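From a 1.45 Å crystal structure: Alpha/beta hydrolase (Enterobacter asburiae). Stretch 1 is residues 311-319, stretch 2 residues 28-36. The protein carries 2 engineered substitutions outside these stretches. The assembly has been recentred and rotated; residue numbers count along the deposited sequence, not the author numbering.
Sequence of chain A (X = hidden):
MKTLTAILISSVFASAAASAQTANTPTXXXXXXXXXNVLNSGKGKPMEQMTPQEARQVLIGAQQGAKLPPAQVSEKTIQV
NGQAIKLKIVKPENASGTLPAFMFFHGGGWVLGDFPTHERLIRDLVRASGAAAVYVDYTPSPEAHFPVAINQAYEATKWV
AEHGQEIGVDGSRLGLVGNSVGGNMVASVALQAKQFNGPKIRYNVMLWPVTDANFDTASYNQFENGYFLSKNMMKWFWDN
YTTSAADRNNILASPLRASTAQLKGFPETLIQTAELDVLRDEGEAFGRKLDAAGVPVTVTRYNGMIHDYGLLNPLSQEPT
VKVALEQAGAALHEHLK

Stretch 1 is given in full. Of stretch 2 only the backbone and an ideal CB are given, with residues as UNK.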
# COMPACT_ATOMS: atom_id res chain seq x y z
N LEU A 311 12.98 -6.39 -4.20
CA LEU A 311 14.09 -6.77 -5.06
C LEU A 311 14.57 -8.19 -4.80
O LEU A 311 14.77 -8.96 -5.74
CB LEU A 311 15.28 -5.82 -4.83
CG LEU A 311 16.60 -6.23 -5.50
CD1 LEU A 311 16.45 -6.16 -7.01
CD2 LEU A 311 17.76 -5.38 -5.03
N LEU A 312 14.80 -8.53 -3.54
CA LEU A 312 15.54 -9.74 -3.20
C LEU A 312 14.79 -10.98 -3.65
O LEU A 312 13.68 -11.26 -3.20
CB LEU A 312 15.80 -9.77 -1.69
CG LEU A 312 16.73 -8.66 -1.20
CD1 LEU A 312 16.71 -8.51 0.33
CD2 LEU A 312 18.17 -8.84 -1.69
N ASN A 313 15.40 -11.74 -4.55
CA ASN A 313 14.69 -12.87 -5.11
C ASN A 313 14.33 -13.94 -4.09
O ASN A 313 13.26 -14.55 -4.26
CB ASN A 313 15.45 -13.42 -6.32
CG ASN A 313 15.40 -12.48 -7.50
OD1 ASN A 313 14.53 -11.61 -7.57
ND2 ASN A 313 16.34 -12.61 -8.40
N PRO A 314 15.10 -14.18 -3.03
CA PRO A 314 14.63 -15.13 -2.00
C PRO A 314 13.33 -14.71 -1.33
O PRO A 314 12.69 -15.55 -0.68
CB PRO A 314 15.80 -15.20 -1.02
CG PRO A 314 17.00 -14.91 -1.90
CD PRO A 314 16.51 -13.82 -2.84
N LEU A 315 12.92 -13.44 -1.46
CA LEU A 315 11.66 -12.97 -0.88
C LEU A 315 10.55 -12.83 -1.92
O LEU A 315 9.48 -12.31 -1.59
CB LEU A 315 11.88 -11.63 -0.17
CG LEU A 315 12.76 -11.70 1.08
CD1 LEU A 315 12.98 -10.31 1.61
CD2 LEU A 315 12.14 -12.59 2.14
N SER A 316 10.74 -13.32 -3.14
CA SER A 316 9.79 -13.07 -4.20
C SER A 316 8.48 -13.82 -4.03
O SER A 316 7.52 -13.50 -4.74
CB SER A 316 10.41 -13.43 -5.57
OG SER A 316 10.57 -14.82 -5.70
N GLN A 317 8.40 -14.77 -3.11
CA GLN A 317 7.14 -15.43 -2.79
C GLN A 317 6.57 -14.96 -1.46
O GLN A 317 5.54 -15.49 -1.00
CB GLN A 317 7.29 -16.95 -2.84
CG GLN A 317 7.39 -17.49 -4.27
CD GLN A 317 6.13 -17.21 -5.08
OE1 GLN A 317 5.01 -17.44 -4.62
NE2 GLN A 317 6.31 -16.67 -6.28
N GLU A 318 7.17 -13.96 -0.84
CA GLU A 318 6.60 -13.41 0.37
C GLU A 318 5.27 -12.74 0.04
O GLU A 318 5.19 -11.97 -0.91
CB GLU A 318 7.57 -12.38 0.96
CG GLU A 318 7.12 -11.71 2.26
CD GLU A 318 7.12 -12.64 3.47
OE1 GLU A 318 7.74 -13.73 3.40
OE2 GLU A 318 6.49 -12.29 4.49
N PRO A 319 4.19 -13.02 0.78
CA PRO A 319 2.89 -12.46 0.39
C PRO A 319 2.90 -10.96 0.22
O PRO A 319 2.36 -10.45 -0.77
CB PRO A 319 1.95 -12.92 1.51
CG PRO A 319 2.56 -14.26 1.91
CD PRO A 319 4.05 -14.04 1.84
N UNK A 28 9.94 -8.32 11.88
CA UNK A 28 9.83 -8.89 10.54
C UNK A 28 8.71 -9.91 10.49
O UNK A 28 8.38 -10.56 11.48
CB UNK A 28 11.15 -9.53 10.11
N UNK A 29 8.13 -10.09 9.30
CA UNK A 29 7.26 -11.23 9.12
C UNK A 29 8.07 -12.52 9.27
O UNK A 29 9.30 -12.52 9.27
CB UNK A 29 6.57 -11.17 7.76
N UNK A 30 7.36 -13.64 9.37
CA UNK A 30 8.04 -14.92 9.52
C UNK A 30 8.95 -15.21 8.33
O UNK A 30 10.07 -15.69 8.51
CB UNK A 30 7.02 -16.05 9.69
N UNK A 31 8.49 -14.92 7.11
CA UNK A 31 9.30 -15.17 5.94
C UNK A 31 10.52 -14.27 5.88
O UNK A 31 11.60 -14.70 5.48
CB UNK A 31 8.46 -14.99 4.68
N UNK A 32 10.36 -13.00 6.26
CA UNK A 32 11.52 -12.11 6.28
C UNK A 32 12.50 -12.52 7.36
O UNK A 32 13.72 -12.47 7.15
CB UNK A 32 11.08 -10.66 6.49
N UNK A 33 11.98 -12.94 8.52
CA UNK A 33 12.86 -13.41 9.59
C UNK A 33 13.64 -14.64 9.15
O UNK A 33 14.84 -14.75 9.44
CB UNK A 33 12.05 -13.72 10.85
N UNK A 34 13.01 -15.56 8.42
CA UNK A 34 13.72 -16.74 7.93
C UNK A 34 14.86 -16.33 7.02
O UNK A 34 15.97 -16.89 7.10
CB UNK A 34 12.77 -17.68 7.19
N UNK A 35 14.62 -15.36 6.15
CA UNK A 35 15.67 -14.86 5.27
C UNK A 35 16.80 -14.22 6.08
O UNK A 35 17.98 -14.49 5.83
CB UNK A 35 15.09 -13.85 4.27
N UNK A 36 16.45 -13.37 7.04
CA UNK A 36 17.48 -12.75 7.87
C UNK A 36 18.29 -13.79 8.61
O UNK A 36 19.50 -13.62 8.80
CB UNK A 36 16.85 -11.77 8.87

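Position 28 precedes the helix, and its ideal CB has nothing of stretch 1 within 5.5 Å. Phi near -66° and psi near 153° are extended values that many residues accept, proline among them. The deposited residue is Pro 28, which makes no contact with stretch 1.

Position 29 carries more instruction. It sits right before a helix that begins at 30, where a side chain can accept a hydrogen bond from the free backbone NH three residues on. Its CA-to-CB bond points toward stretch 1, and the ideal CB lies 3.5 Å from Glu 318 OE2, so the site also asks for a donor to a carboxylate. A short side chain that can both donate and accept fits best: serine or threonine, whereas aspartate could cap but would bring a second acid against Glu 318. The residue is Thr 29, with chi1 at 63° (p). Its OG1 donates to Glu 318 OE2 at 2.7 Å and accepts from N of the residue at 32 at 3.2 Å, with an N-H...acceptor angle of 162°. One hydroxyl thus caps the helix and ties it to the loop.

Position 30 points sideways and meets no atom of stretch 1 nearby. Almost any helix-compatible residue would suit; Ala 30 is there.

Position 31 is the strictest. Its phi/psi of -67/-39 is ordinary helix and makes no special demand, but the ideal CB would lie 1.9 Å from Glu 318 OE1, a clash. With Glu 318 placed as it is, only glycine fits. Gly 31 lets Glu 318 OE1 come to 3.3 Å from its CA, and a water accepts from Gly 31 N at 2.9 Å while donating to Glu 318 OE2 at 2.8 Å. The carboxylate is thereby linked to the first turn both directly, through 29, and through water.

Position 32 points sideways, with Leu 315 CD2 4.9 Å from the ideal CB. A medium aliphatic such as valine, isoleucine or leucine could reach that methyl. Val 32, with chi1 at 170° (t), sets CG2 4.2 Å from Leu 315 CD2, and its backbone N donates the capping bond to Thr 29 OG1 already described.

Position 33 is out of reach of stretch 1, which therefore sets no preference; Gln 33 occupies it. Position 34 points sideways into space that stretch 1 leaves empty, and Ala 34 is one of many possible choices.

Position 35 points toward stretch 1, its ideal CB 3.9 Å from Leu 315 CD2. Beyond it Leu 312, Pro 314 and Leu 315 offer an apolar surface, suited to leucine, methionine or an aromatic. Phe 35, chi1 169° (t), spans all three: CB is 3.8 Å from Leu 315 CD2, CD1 is 3.9 Å from Pro 314 CB, and CZ is 3.9 Å from Leu 312 CD1. The ring meets these groups obliquely.

Position 36 is out of reach, so stretch 1 does not specify it; Leu 36 makes no contact there.

Stretch 2 28-36: PTAGVQAFL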
# COMPACT_ATOMS: atom_id res chain seq x y z
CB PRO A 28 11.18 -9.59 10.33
CG PRO A 28 12.11 -8.96 11.33
CD PRO A 28 11.24 -8.67 12.51
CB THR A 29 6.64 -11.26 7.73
OG1 THR A 29 7.69 -11.39 6.77
CG2 THR A 29 5.80 -10.03 7.47
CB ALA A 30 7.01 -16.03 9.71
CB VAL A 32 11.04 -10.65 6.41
CG1 VAL A 32 12.23 -9.71 6.68
CG2 VAL A 32 10.31 -10.23 5.13
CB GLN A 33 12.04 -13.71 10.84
CG GLN A 33 12.93 -14.06 12.03
CD GLN A 33 13.76 -12.89 12.49
OE1 GLN A 33 13.22 -11.87 12.91
NE2 GLN A 33 15.07 -13.03 12.41
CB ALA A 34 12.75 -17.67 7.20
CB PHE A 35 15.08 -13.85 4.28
CG PHE A 35 16.10 -13.09 3.51
CD1 PHE A 35 16.72 -13.65 2.41
CD2 PHE A 35 16.48 -11.81 3.89
CE1 PHE A 35 17.68 -12.95 1.70
CE2 PHE A 35 17.45 -11.13 3.18
CZ PHE A 35 18.04 -11.70 2.09
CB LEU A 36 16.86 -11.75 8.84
CG LEU A 36 16.28 -10.48 8.20
CD1 LEU A 36 15.60 -9.65 9.24
CD2 LEU A 36 17.35 -9.67 7.49
O HOH W 1 5.78 -14.29 6.31
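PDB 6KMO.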